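Local coordinates for protein fiber (Human adenovirus 35, PDB 2QLK) that forms the trimeric head of the adenovirus fibre, which binds CD46 and probably attaches the virus to host cells, at residues N81-L86 with A178-W183; Y142-C147 with N161-L166; G45-V50 with G60-V65; F123-T128 with F205-E210; N29-C34 with L101-K106. All coordinates share one frame; numbering follows the deposited sequence.

Interaction 1 of 5, residues N81-L86 with A178-W183; sequences NIQLRL and AIQFEW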
# COMPACT_ATOMS: atom_id res chain seq x y z
N ASN A 81 -11.59 -17.16 -10.37
CA ASN A 81 -12.17 -15.99 -9.75
C ASN A 81 -12.73 -16.41 -8.40
O ASN A 81 -13.38 -17.46 -8.28
CB ASN A 81 -13.28 -15.42 -10.62
CG ASN A 81 -13.91 -14.19 -10.01
OD1 ASN A 81 -13.35 -13.09 -10.07
ND2 ASN A 81 -15.08 -14.37 -9.40
N ILE A 82 -12.45 -15.61 -7.39
CA ILE A 82 -12.91 -15.87 -6.06
C ILE A 82 -13.52 -14.56 -5.60
O ILE A 82 -12.93 -13.49 -5.79
CB ILE A 82 -11.75 -16.23 -5.17
CG1 ILE A 82 -11.17 -17.57 -5.64
CG2 ILE A 82 -12.21 -16.21 -3.69
CD1 ILE A 82 -9.91 -18.01 -4.91
N GLN A 83 -14.72 -14.65 -5.04
CA GLN A 83 -15.41 -13.47 -4.56
C GLN A 83 -15.89 -13.70 -3.14
O GLN A 83 -16.39 -14.76 -2.80
CB GLN A 83 -16.61 -13.17 -5.45
CG GLN A 83 -17.30 -11.85 -5.10
CD GLN A 83 -18.54 -11.60 -5.92
OE1 GLN A 83 -19.61 -12.14 -5.64
NE2 GLN A 83 -18.41 -10.76 -6.96
N LEU A 84 -15.75 -12.68 -2.30
CA LEU A 84 -16.18 -12.80 -0.92
C LEU A 84 -16.92 -11.52 -0.61
O LEU A 84 -16.34 -10.43 -0.67
CB LEU A 84 -14.97 -12.97 0.01
CG LEU A 84 -14.58 -14.29 0.71
CD1 LEU A 84 -15.45 -15.49 0.26
CD2 LEU A 84 -13.11 -14.55 0.47
N ARG A 85 -18.20 -11.64 -0.28
CA ARG A 85 -19.01 -10.47 0.04
C ARG A 85 -19.32 -10.34 1.53
O ARG A 85 -19.76 -11.30 2.18
CB ARG A 85 -20.33 -10.54 -0.70
CG ARG A 85 -20.22 -10.69 -2.21
CD ARG A 85 -21.54 -11.22 -2.75
NE ARG A 85 -21.91 -12.47 -2.07
CZ ARG A 85 -23.15 -12.92 -1.92
NH1 ARG A 85 -24.19 -12.24 -2.40
NH2 ARG A 85 -23.36 -14.06 -1.26
N LEU A 86 -19.09 -9.15 2.07
CA LEU A 86 -19.38 -8.88 3.46
C LEU A 86 -20.50 -7.84 3.49
O LEU A 86 -20.38 -6.79 2.87
CB LEU A 86 -18.17 -8.33 4.19
CG LEU A 86 -16.82 -9.06 4.17
CD1 LEU A 86 -16.10 -8.82 5.50
CD2 LEU A 86 -17.03 -10.52 3.95
N ALA A 178 -21.36 -2.49 2.84
CA ALA A 178 -20.90 -3.67 2.13
C ALA A 178 -19.42 -3.54 1.73
O ALA A 178 -18.95 -2.45 1.38
CB ALA A 178 -21.76 -3.91 0.87
N ILE A 179 -18.71 -4.66 1.80
CA ILE A 179 -17.31 -4.76 1.42
C ILE A 179 -17.24 -6.09 0.68
O ILE A 179 -17.55 -7.15 1.25
CB ILE A 179 -16.38 -4.83 2.64
CG1 ILE A 179 -16.53 -3.56 3.47
CG2 ILE A 179 -14.92 -5.02 2.17
CD1 ILE A 179 -15.55 -3.49 4.64
N GLN A 180 -16.87 -6.01 -0.59
CA GLN A 180 -16.74 -7.18 -1.44
C GLN A 180 -15.30 -7.32 -1.93
O GLN A 180 -14.74 -6.37 -2.46
CB GLN A 180 -17.64 -7.07 -2.67
CG GLN A 180 -17.62 -8.33 -3.52
CD GLN A 180 -18.51 -8.23 -4.76
OE1 GLN A 180 -18.10 -7.70 -5.80
NE2 GLN A 180 -19.72 -8.75 -4.66
N PHE A 181 -14.72 -8.51 -1.76
CA PHE A 181 -13.34 -8.75 -2.18
C PHE A 181 -13.40 -9.67 -3.37
O PHE A 181 -14.18 -10.63 -3.37
CB PHE A 181 -12.54 -9.48 -1.08
CG PHE A 181 -12.32 -8.66 0.17
CD1 PHE A 181 -11.30 -7.70 0.23
CD2 PHE A 181 -13.15 -8.83 1.27
CE1 PHE A 181 -11.12 -6.91 1.39
CE2 PHE A 181 -12.98 -8.05 2.43
CZ PHE A 181 -11.97 -7.08 2.49
N GLU A 182 -12.59 -9.41 -4.38
CA GLU A 182 -12.55 -10.31 -5.50
C GLU A 182 -11.12 -10.49 -6.02
O GLU A 182 -10.42 -9.51 -6.27
CB GLU A 182 -13.47 -9.82 -6.62
CG GLU A 182 -13.57 -10.81 -7.75
CD GLU A 182 -14.74 -10.52 -8.68
OE1 GLU A 182 -15.90 -10.75 -8.26
OE2 GLU A 182 -14.49 -10.05 -9.82
N TRP A 183 -10.67 -11.74 -6.12
CA TRP A 183 -9.34 -12.07 -6.64
C TRP A 183 -9.54 -12.75 -7.99
O TRP A 183 -10.39 -13.61 -8.14
CB TRP A 183 -8.60 -13.05 -5.75
CG TRP A 183 -8.21 -12.50 -4.42
CD1 TRP A 183 -6.99 -12.00 -4.07
CD2 TRP A 183 -9.02 -12.45 -3.24
NE1 TRP A 183 -6.99 -11.63 -2.73
CE2 TRP A 183 -8.22 -11.90 -2.20
CE3 TRP A 183 -10.35 -12.81 -2.96
CZ2 TRP A 183 -8.71 -11.71 -0.90
CZ3 TRP A 183 -10.83 -12.63 -1.67
CH2 TRP A 183 -10.01 -12.08 -0.65
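Ile82 and Trp183 open this antiparallel strand pairing as a hydrogen-bonded pair, joined by two backbone bonds. Next to them the methyl CG2 of Ile82 lies 3.9 Å from CE3 of the Trp183 indole. Gln83 turns to the other face, where Glu182 and Gln180 stand opposite. Its CG is anti to the backbone N (chi1 -173°), which carries the amide across to the partner strand. There NE2 gives a bent hydrogen bond of 2.8 Å to Glu182 OE1. The same amide stacks on that of Gln180, with the two planes 18° apart. Leu84 returns to the apolar face. Its N bonds to Phe181 O, and its O receives Phe181 N at 2.7 Å. The methyl CD2 of Leu84 reaches CZ3 of Trp183 at 3.7 Å. Arg85 lies alongside Gln180, its CG 3.2 Å from Gln180 NE2, while its guanidinium leads away to a salt bridge with Asp100. Leu86 closes the segment with two backbone bonds to Ile179. Leu86 CG lies 4.3 Å from Phe181 CE2, at the ring edge. The pairing joins strand 79-88, outermost in its sheet within this chain, to strand 177-186. Strand 157-166 flanks the latter on its other side. The apolar face packs on strands 45-54 and 57-66 of the second sheet, where Leu47, Leu49, Val62 and Leu64 meet it.

Interaction 2 of 5, residues Y142-C147 with N161-L166; sequences YIHGIC and NISIML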
# COMPACT_ATOMS: atom_id res chain seq x y z
N TYR A 142 -14.50 1.50 -6.09
CA TYR A 142 -13.56 0.40 -6.22
C TYR A 142 -12.13 0.73 -5.84
O TYR A 142 -11.65 1.87 -6.05
CB TYR A 142 -13.54 -0.10 -7.67
CG TYR A 142 -14.78 -0.84 -8.12
CD1 TYR A 142 -15.02 -2.17 -7.75
CD2 TYR A 142 -15.72 -0.22 -8.94
CE1 TYR A 142 -16.16 -2.85 -8.19
CE2 TYR A 142 -16.86 -0.88 -9.38
CZ TYR A 142 -17.07 -2.20 -9.01
OH TYR A 142 -18.19 -2.87 -9.47
N ILE A 143 -11.47 -0.26 -5.24
CA ILE A 143 -10.05 -0.21 -4.95
C ILE A 143 -9.53 -1.37 -5.82
O ILE A 143 -10.13 -2.48 -5.84
CB ILE A 143 -9.72 -0.48 -3.47
CG1 ILE A 143 -10.19 0.72 -2.62
CG2 ILE A 143 -8.19 -0.69 -3.28
CD1 ILE A 143 -10.03 0.53 -1.11
N HIS A 144 -8.46 -1.13 -6.58
CA HIS A 144 -7.90 -2.18 -7.44
C HIS A 144 -6.43 -2.28 -7.16
O HIS A 144 -5.75 -1.26 -7.01
CB HIS A 144 -8.07 -1.87 -8.93
CG HIS A 144 -9.47 -1.60 -9.34
ND1 HIS A 144 -9.95 -0.32 -9.57
CD2 HIS A 144 -10.51 -2.44 -9.56
CE1 HIS A 144 -11.22 -0.39 -9.91
NE2 HIS A 144 -11.59 -1.66 -9.91
N GLY A 145 -5.92 -3.51 -7.11
CA GLY A 145 -4.53 -3.72 -6.82
C GLY A 145 -4.13 -5.09 -7.30
O GLY A 145 -4.90 -5.80 -7.97
N ILE A 146 -2.91 -5.45 -6.95
CA ILE A 146 -2.33 -6.72 -7.33
C ILE A 146 -1.77 -7.40 -6.10
O ILE A 146 -1.15 -6.72 -5.28
CB ILE A 146 -1.11 -6.48 -8.28
CG1 ILE A 146 -1.57 -5.88 -9.61
CG2 ILE A 146 -0.31 -7.79 -8.46
CD1 ILE A 146 -2.52 -6.76 -10.38
N CYS A 147 -1.99 -8.69 -5.94
CA CYS A 147 -1.35 -9.43 -4.87
C CYS A 147 -0.89 -10.70 -5.58
O CYS A 147 -1.10 -10.85 -6.80
CB CYS A 147 -2.27 -9.72 -3.67
SG CYS A 147 -3.72 -10.64 -4.01
N ASN A 161 -5.20 -10.21 -9.67
CA ASN A 161 -5.79 -8.89 -9.69
C ASN A 161 -6.74 -8.92 -8.53
O ASN A 161 -7.44 -9.91 -8.35
CB ASN A 161 -6.58 -8.68 -10.98
CG ASN A 161 -5.72 -8.88 -12.21
OD1 ASN A 161 -4.83 -8.08 -12.49
ND2 ASN A 161 -5.98 -9.95 -12.94
N ILE A 162 -6.74 -7.87 -7.72
CA ILE A 162 -7.67 -7.84 -6.62
C ILE A 162 -8.47 -6.55 -6.66
O ILE A 162 -7.93 -5.49 -6.92
CB ILE A 162 -6.99 -7.97 -5.22
CG1 ILE A 162 -8.06 -7.74 -4.14
CG2 ILE A 162 -5.83 -6.95 -5.06
CD1 ILE A 162 -7.71 -8.31 -2.83
N SER A 163 -9.76 -6.67 -6.41
CA SER A 163 -10.66 -5.55 -6.40
C SER A 163 -11.49 -5.56 -5.13
O SER A 163 -11.96 -6.60 -4.68
CB SER A 163 -11.62 -5.61 -7.58
OG SER A 163 -10.97 -5.23 -8.78
N ILE A 164 -11.63 -4.38 -4.55
CA ILE A 164 -12.45 -4.27 -3.36
C ILE A 164 -13.53 -3.28 -3.71
O ILE A 164 -13.25 -2.18 -4.16
CB ILE A 164 -11.64 -3.77 -2.18
CG1 ILE A 164 -10.46 -4.72 -1.95
CG2 ILE A 164 -12.57 -3.63 -0.96
CD1 ILE A 164 -9.62 -4.38 -0.72
N MET A 165 -14.78 -3.69 -3.55
CA MET A 165 -15.89 -2.81 -3.86
C MET A 165 -16.56 -2.41 -2.57
O MET A 165 -16.94 -3.27 -1.75
CB MET A 165 -16.88 -3.51 -4.79
CG MET A 165 -17.97 -2.58 -5.31
SD MET A 165 -19.24 -3.46 -6.24
CE MET A 165 -20.65 -3.38 -5.07
N LEU A 166 -16.70 -1.10 -2.37
CA LEU A 166 -17.30 -0.61 -1.14
C LEU A 166 -18.76 -0.23 -1.31
O LEU A 166 -19.12 0.48 -2.25
CB LEU A 166 -16.50 0.60 -0.61
CG LEU A 166 -14.99 0.31 -0.44
CD1 LEU A 166 -14.26 1.63 -0.34
CD2 LEU A 166 -14.72 -0.60 0.77
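Ile143 with Ile164 and Gly145 with Ile162 are the hydrogen-bonded pairs of this antiparallel hairpin; the axes of the two segments come within 4.6 Å, their directions 166° apart. The bond from Ile162 N to Gly145 O is nearly straight, but the donor sits above the carbonyl plane. Met165 CG is anti to the backbone N (chi1 -172°), which runs the chain alongside the Tyr142 ring. Tyr142 CE1 touches Met165 CG at 3.4 Å. Met165 SD is 4.5 Å from the ring centroid, an oblique Met-aromatic contact. On the other face Ile143 CB meets Ile164 CB at 4.0 Å. Ile162 CG2 comes 3.3 Å from Gly145 O. The Tyr142 hydroxyl is hydrogen-bonded to Asp138 OD2. Ile162 and Ile164 pack on Phe203 of strand 203-208, inside the sandwich. Tyr142, His144 and Ile146 pack on Met150, Leu157 and Tyr148 of a neighbouring subunit. Ile143, on the Ile164 face, also meets Phe204 of that subunit. The contact is thus mainly apolar beyond its backbone bonds, and serves both core and trimer interface.

Interaction 3 of 5, residues G45-V50 with G60-V65; sequences GKLTLV and GYVSLV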
# COMPACT_ATOMS: atom_id res chain seq x y z
N GLY A 45 -12.84 -21.86 3.14
CA GLY A 45 -11.72 -20.96 3.08
C GLY A 45 -11.46 -20.26 4.39
O GLY A 45 -12.35 -20.17 5.26
N LYS A 46 -10.23 -19.78 4.55
CA LYS A 46 -9.83 -19.04 5.75
C LYS A 46 -9.42 -17.63 5.37
O LYS A 46 -8.36 -17.41 4.81
CB LYS A 46 -8.68 -19.74 6.46
CG LYS A 46 -9.03 -21.11 6.98
CD LYS A 46 -7.79 -21.86 7.46
CE LYS A 46 -8.17 -23.15 8.21
NZ LYS A 46 -6.98 -24.03 8.52
N LEU A 47 -10.28 -16.69 5.69
CA LEU A 47 -10.02 -15.30 5.39
C LEU A 47 -9.51 -14.56 6.61
O LEU A 47 -10.12 -14.58 7.68
CB LEU A 47 -11.31 -14.66 4.89
CG LEU A 47 -11.22 -13.13 4.72
CD1 LEU A 47 -10.55 -12.81 3.34
CD2 LEU A 47 -12.64 -12.52 4.81
N THR A 48 -8.35 -13.93 6.45
CA THR A 48 -7.75 -13.12 7.51
C THR A 48 -7.95 -11.67 7.05
O THR A 48 -7.37 -11.23 6.04
CB THR A 48 -6.24 -13.38 7.66
OG1 THR A 48 -6.03 -14.74 8.05
CG2 THR A 48 -5.62 -12.42 8.70
N LEU A 49 -8.77 -10.95 7.78
CA LEU A 49 -9.06 -9.58 7.48
C LEU A 49 -8.82 -8.79 8.75
O LEU A 49 -9.35 -9.16 9.80
CB LEU A 49 -10.52 -9.42 7.09
CG LEU A 49 -11.03 -7.99 6.94
CD1 LEU A 49 -10.35 -7.28 5.75
CD2 LEU A 49 -12.52 -8.07 6.72
N VAL A 50 -8.01 -7.74 8.65
CA VAL A 50 -7.73 -6.89 9.76
C VAL A 50 -8.06 -5.45 9.35
O VAL A 50 -7.52 -4.93 8.38
CB VAL A 50 -6.28 -7.03 10.16
CG1 VAL A 50 -6.02 -6.26 11.47
CG2 VAL A 50 -5.94 -8.52 10.33
N GLY A 60 -6.48 -1.41 6.17
CA GLY A 60 -6.81 -2.82 6.08
C GLY A 60 -5.75 -3.77 5.58
O GLY A 60 -4.79 -3.39 4.89
N TYR A 61 -5.95 -5.04 5.91
CA TYR A 61 -5.06 -6.12 5.53
C TYR A 61 -5.93 -7.33 5.23
O TYR A 61 -6.78 -7.75 6.03
CB TYR A 61 -4.09 -6.37 6.68
CG TYR A 61 -3.18 -7.55 6.60
CD1 TYR A 61 -3.70 -8.85 6.59
CD2 TYR A 61 -1.81 -7.39 6.63
CE1 TYR A 61 -2.87 -9.96 6.62
CE2 TYR A 61 -0.95 -8.51 6.65
CZ TYR A 61 -1.49 -9.78 6.65
OH TYR A 61 -0.69 -10.88 6.72
N VAL A 62 -5.71 -7.93 4.06
CA VAL A 62 -6.51 -9.07 3.71
C VAL A 62 -5.75 -10.18 3.00
O VAL A 62 -5.02 -9.94 2.04
CB VAL A 62 -7.77 -8.61 2.88
CG1 VAL A 62 -7.35 -8.04 1.51
CG2 VAL A 62 -8.76 -9.79 2.71
N SER A 63 -5.91 -11.40 3.49
CA SER A 63 -5.27 -12.55 2.85
C SER A 63 -6.23 -13.70 3.01
O SER A 63 -7.03 -13.74 3.95
CB SER A 63 -3.90 -12.90 3.47
OG SER A 63 -4.04 -13.38 4.78
N LEU A 64 -6.14 -14.63 2.06
CA LEU A 64 -7.02 -15.77 2.02
C LEU A 64 -6.26 -17.08 1.94
O LEU A 64 -5.24 -17.17 1.28
CB LEU A 64 -7.94 -15.61 0.80
CG LEU A 64 -9.05 -16.62 0.52
CD1 LEU A 64 -9.95 -16.79 1.76
CD2 LEU A 64 -9.86 -16.12 -0.65
N VAL A 65 -6.77 -18.10 2.62
CA VAL A 65 -6.18 -19.45 2.58
C VAL A 65 -7.32 -20.47 2.26
O VAL A 65 -8.39 -20.44 2.86
CB VAL A 65 -5.50 -19.83 3.93
CG1 VAL A 65 -5.06 -21.33 3.89
CG2 VAL A 65 -4.27 -18.93 4.18
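Leu47 crosses Val62, its CD1 3.6 Å from Val62 CG2, on the inner face of this hairpin. Val62 also takes Leu49, whose CD1 lies 4.1 Å from Val62 CB. Leu47 CG is anti to the backbone N (chi1 172°), and this sends its methyls across toward the partner strand. Leu64 does the same in return, and its CD1 comes 4.0 Å from Leu47 CB. On the other face Thr48 CB lies 3.6 Å from Ser63 OG, and Val50 CB packs on Tyr61 CB at 4.2 Å. Six backbone bonds tie Lys46, Thr48 and Val50 to Val65, Ser63 and Tyr61. The hairpin, strands 45-54 and 57-66, belongs to one sheet of the antiparallel beta-sandwich of the fibre knob. Its leucines and Val62 face Phe181 and Trp183 of the opposite sheet. Thr26 OG1 bonds Leu49 N. On the Tyr61 side, Tyr130 of a neighbouring subunit hydrogen-bonds the tyrosine hydroxyl, and Ile208 of that subunit packs on Thr48.

Interaction 4 of 5, residues F123-T128 with F205-E210; sequences FMPSTT and FSYITE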
# COMPACT_ATOMS: atom_id res chain seq x y z
N PHE A 123 -15.75 1.52 11.73
CA PHE A 123 -14.87 0.76 10.85
C PHE A 123 -15.51 0.59 9.49
O PHE A 123 -14.95 -0.03 8.60
CB PHE A 123 -14.60 -0.64 11.42
CG PHE A 123 -13.77 -0.65 12.65
CD1 PHE A 123 -14.36 -0.49 13.91
CD2 PHE A 123 -12.38 -0.85 12.57
CE1 PHE A 123 -13.58 -0.52 15.08
CE2 PHE A 123 -11.59 -0.88 13.71
CZ PHE A 123 -12.19 -0.72 14.98
N MET A 124 -16.71 1.15 9.32
CA MET A 124 -17.44 1.00 8.07
C MET A 124 -17.10 2.04 7.03
O MET A 124 -16.70 3.16 7.36
CB MET A 124 -18.94 1.04 8.37
CG MET A 124 -19.42 -0.07 9.30
SD MET A 124 -19.45 -1.71 8.48
CE MET A 124 -18.22 -2.52 9.36
N PRO A 125 -17.24 1.68 5.74
CA PRO A 125 -16.97 2.55 4.60
C PRO A 125 -18.02 3.64 4.46
O PRO A 125 -19.23 3.36 4.31
CB PRO A 125 -17.04 1.59 3.40
CG PRO A 125 -17.97 0.51 3.90
CD PRO A 125 -17.48 0.30 5.30
N SER A 126 -17.57 4.89 4.50
CA SER A 126 -18.45 6.04 4.35
C SER A 126 -19.43 5.91 3.19
O SER A 126 -19.03 5.71 2.03
CB SER A 126 -17.60 7.31 4.16
OG SER A 126 -18.36 8.32 3.51
N THR A 127 -20.73 6.04 3.49
CA THR A 127 -21.75 5.94 2.43
C THR A 127 -21.77 7.20 1.60
O THR A 127 -22.45 7.27 0.58
CB THR A 127 -23.16 5.70 2.99
OG1 THR A 127 -23.40 6.60 4.07
CG2 THR A 127 -23.29 4.25 3.49
N THR A 128 -21.00 8.19 2.04
CA THR A 128 -20.87 9.46 1.35
C THR A 128 -19.75 9.28 0.31
O THR A 128 -19.95 9.49 -0.90
CB THR A 128 -20.48 10.57 2.33
OG1 THR A 128 -21.42 10.60 3.41
CG2 THR A 128 -20.46 11.92 1.65
N PHE A 205 -4.76 -1.95 2.05
CA PHE A 205 -5.61 -0.91 1.48
C PHE A 205 -6.11 0.02 2.57
O PHE A 205 -5.90 -0.24 3.76
CB PHE A 205 -6.83 -1.53 0.79
CG PHE A 205 -7.66 -2.41 1.72
CD1 PHE A 205 -7.26 -3.70 2.03
CD2 PHE A 205 -8.85 -1.92 2.27
CE1 PHE A 205 -8.00 -4.51 2.87
CE2 PHE A 205 -9.60 -2.72 3.12
CZ PHE A 205 -9.18 -4.03 3.42
N SER A 206 -6.74 1.11 2.16
CA SER A 206 -7.34 2.03 3.10
C SER A 206 -8.62 2.55 2.45
O SER A 206 -8.77 2.53 1.21
CB SER A 206 -6.43 3.21 3.40
OG SER A 206 -5.15 2.79 3.85
N TYR A 207 -9.57 2.97 3.29
CA TYR A 207 -10.79 3.59 2.82
C TYR A 207 -11.28 4.60 3.87
O TYR A 207 -10.91 4.52 5.04
CB TYR A 207 -11.89 2.57 2.45
CG TYR A 207 -12.35 1.62 3.53
CD1 TYR A 207 -13.19 2.04 4.57
CD2 TYR A 207 -11.96 0.28 3.51
CE1 TYR A 207 -13.64 1.14 5.56
CE2 TYR A 207 -12.39 -0.63 4.49
CZ TYR A 207 -13.23 -0.20 5.51
OH TYR A 207 -13.67 -1.12 6.44
N ILE A 208 -12.04 5.57 3.42
CA ILE A 208 -12.57 6.63 4.26
C ILE A 208 -13.71 6.06 5.11
O ILE A 208 -14.65 5.44 4.59
CB ILE A 208 -13.08 7.76 3.37
CG1 ILE A 208 -11.91 8.25 2.51
CG2 ILE A 208 -13.69 8.89 4.24
CD1 ILE A 208 -12.32 9.25 1.44
N THR A 209 -13.60 6.26 6.41
CA THR A 209 -14.59 5.73 7.33
C THR A 209 -15.76 6.65 7.57
O THR A 209 -15.66 7.86 7.37
CB THR A 209 -13.95 5.39 8.68
OG1 THR A 209 -14.93 4.77 9.51
CG2 THR A 209 -13.43 6.65 9.36
N GLU A 210 -16.86 6.06 8.03
CA GLU A 210 -18.08 6.80 8.35
C GLU A 210 -17.89 7.64 9.62
O GLU A 210 -18.78 8.38 10.02
CB GLU A 210 -19.24 5.83 8.57
CG GLU A 210 -20.61 6.49 8.69
CD GLU A 210 -21.13 7.03 7.37
OE1 GLU A 210 -21.66 6.23 6.57
OE2 GLU A 210 -20.99 8.25 7.13
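Tyr207 points its ring at the loop 123-128, and its OH donates to Phe123 O at 2.7 Å. That carbonyl lies at the ring edge, in plane. The first torsion sets CG between the backbone N and the carbonyl carbon (chi1 59°), and this turns the ring toward the loop. Tyr207 CE1 lies 3.9 Å from Pro125 CD, and the two rings cross obliquely. Ile208 takes part through its backbone, where its O accepts a nearly straight bond from Ser126 N at 3.0 Å. This bond and the one from Glu210 N to Met124 O flank Pro125 and Thr209, which form a single backbone bridge. Strand 203-208 is outermost in its sheet within this chain, and the loop bridges to the chain just past its end, near the C terminus of the fibre knob. The Thr209 hydroxyl bonds Ala122 O. Glu210 bends back at chi2 (73°) toward Thr127, although it is poorly ordered. Glu210 OE1 accepts two bonds, from Thr127 OG1 at 3.1 Å through the syn lone pair and from Thr127 N at 3.2 Å from above the carboxylate plane. Ile28 of a neighbouring subunit packs on Ser126 and Thr128.

Interaction 5 of 5, residues N29-C34 with L101-K106; sequences NPPPNC and LKIPLK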
# COMPACT_ATOMS: atom_id res chain seq x y z
N ASN A 29 -5.32 -16.69 13.38
CA ASN A 29 -5.52 -17.95 12.65
C ASN A 29 -6.93 -18.48 12.88
O ASN A 29 -7.13 -19.44 13.63
CB ASN A 29 -4.50 -18.99 13.12
CG ASN A 29 -4.62 -20.31 12.38
OD1 ASN A 29 -5.67 -20.96 12.40
ND2 ASN A 29 -3.54 -20.72 11.73
N PRO A 30 -7.94 -17.88 12.22
CA PRO A 30 -9.33 -18.30 12.38
C PRO A 30 -9.61 -19.65 11.75
O PRO A 30 -8.82 -20.15 10.94
CB PRO A 30 -10.08 -17.21 11.65
CG PRO A 30 -9.21 -17.02 10.45
CD PRO A 30 -7.81 -16.97 11.07
N PRO A 31 -10.73 -20.28 12.13
CA PRO A 31 -11.09 -21.58 11.56
C PRO A 31 -11.69 -21.29 10.18
O PRO A 31 -11.83 -20.12 9.80
CB PRO A 31 -12.14 -22.09 12.54
CG PRO A 31 -12.87 -20.82 12.90
CD PRO A 31 -11.71 -19.86 13.15
N PRO A 32 -12.01 -22.34 9.40
CA PRO A 32 -12.61 -22.06 8.09
C PRO A 32 -13.77 -21.12 8.43
O PRO A 32 -14.62 -21.47 9.27
CB PRO A 32 -13.08 -23.43 7.62
CG PRO A 32 -12.03 -24.36 8.21
CD PRO A 32 -11.77 -23.78 9.60
N ASN A 33 -13.80 -19.94 7.79
CA ASN A 33 -14.82 -18.95 8.10
C ASN A 33 -15.58 -18.34 6.93
O ASN A 33 -16.44 -17.48 7.14
CB ASN A 33 -14.17 -17.84 8.94
CG ASN A 33 -13.02 -17.16 8.20
OD1 ASN A 33 -12.82 -17.41 7.02
ND2 ASN A 33 -12.29 -16.30 8.89
N CYS A 34 -15.28 -18.75 5.70
CA CYS A 34 -16.01 -18.21 4.55
C CYS A 34 -16.33 -19.28 3.53
O CYS A 34 -15.82 -20.38 3.59
CB CYS A 34 -15.24 -17.05 3.91
SG CYS A 34 -13.62 -17.48 3.33
N LEU A 101 -18.62 -14.44 4.39
CA LEU A 101 -17.85 -14.61 5.64
C LEU A 101 -18.93 -15.01 6.68
O LEU A 101 -19.85 -14.24 6.94
CB LEU A 101 -17.19 -13.30 6.07
CG LEU A 101 -16.51 -13.31 7.45
CD1 LEU A 101 -15.47 -14.42 7.50
CD2 LEU A 101 -15.82 -11.95 7.72
N LYS A 102 -18.79 -16.19 7.29
CA LYS A 102 -19.81 -16.70 8.22
C LYS A 102 -19.60 -16.55 9.73
O LYS A 102 -20.43 -17.02 10.53
CB LYS A 102 -20.03 -18.18 7.93
CG LYS A 102 -20.41 -18.47 6.48
CD LYS A 102 -21.67 -17.73 6.08
CE LYS A 102 -22.13 -18.15 4.69
NZ LYS A 102 -23.43 -17.47 4.34
N ILE A 103 -18.50 -15.92 10.11
CA ILE A 103 -18.19 -15.73 11.52
C ILE A 103 -18.01 -14.23 11.70
O ILE A 103 -17.28 -13.60 10.94
CB ILE A 103 -16.89 -16.49 11.88
CG1 ILE A 103 -17.16 -17.99 11.79
CG2 ILE A 103 -16.41 -16.10 13.25
CD1 ILE A 103 -15.95 -18.86 11.63
N PRO A 104 -18.70 -13.64 12.68
CA PRO A 104 -18.57 -12.20 12.91
C PRO A 104 -17.16 -11.77 13.25
O PRO A 104 -16.35 -12.56 13.72
CB PRO A 104 -19.55 -11.94 14.05
CG PRO A 104 -19.51 -13.23 14.81
CD PRO A 104 -19.58 -14.25 13.69
N LEU A 105 -16.87 -10.50 13.00
CA LEU A 105 -15.56 -9.96 13.30
C LEU A 105 -15.53 -9.66 14.80
O LEU A 105 -16.57 -9.61 15.45
CB LEU A 105 -15.35 -8.67 12.51
CG LEU A 105 -15.48 -8.82 11.00
CD1 LEU A 105 -15.41 -7.45 10.35
CD2 LEU A 105 -14.37 -9.74 10.47
N LYS A 106 -14.33 -9.45 15.34
CA LYS A 106 -14.18 -9.16 16.75
C LYS A 106 -13.24 -7.97 16.95
O LYS A 106 -13.05 -7.18 16.03
CB LYS A 106 -13.62 -10.38 17.49
CG LYS A 106 -12.20 -10.76 17.09
CD LYS A 106 -11.61 -11.77 18.07
CE LYS A 106 -10.13 -12.01 17.82
NZ LYS A 106 -9.53 -12.97 18.81
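Asn33 meets both Ile103 and Leu101, and these three residues bury the most surface here. Asn33 CB touches CD1 of Ile103 at 3.4 Å. Ile103 points at the 29-34 loop, and Ile103 CD1 also lies 3.9 Å from Pro31 CG, where the two side chains cross. The other neighbour, Leu101, lays its methyl CD1 against the amide group of Asn33, 3.7 Å from CG. Leu101 CG is anti to the backbone N (chi1 173°), which directs this branch toward Asn33. Leu101 CD1 also comes 3.2 Å from Asn33 O. Asn33 O is the polar link of the contact: Lys102 N donates to it at 2.7 Å in a nearly straight bond, met close to the C=O axis. Leu101 CA adds a CA-H...O contact to the same atom. The polar atoms of the Asn33 amide bond elsewhere. Its CG lies between the backbone N and the carbonyl carbon (chi1 59°), and its OD1 accepts from Leu47 N. Lys102 NZ bonds the carbonyls of Ser99 and Thr96. Leu101 also packs on Leu86, and Cys34 on Leu84 and Leu47, so the joined loops border the core of the sandwich. Cys34 and Leu101 form a single backbone bridge. Asn33 and Cys34 both face Gly45 of strand 45-54, which is a classic beta bulge.

How the interactions relate
From the N terminus, interaction 5 opens first, at 29-34, and closes a long loop at 101-106. Interaction 3 nests inside it as a local hairpin. Interaction 1 opens at 81-86, before that loop closes, and ends at 178-183, so interactions 5 and 1 cross. Interaction 4 opens at 123-128 and closes at 205-210, crossing interaction 1 in turn. Interaction 2 is a hairpin nested within both. Interactions 1 and 2 share one sheet, where strands 177-186 and 157-166 are neighbours. Interactions 3 and 4 share the other, through strands 57-66 and 203-208. Interaction 5 ties loops to the edge of interaction 3, and the two sheets meet where interactions 1 and 3 pack.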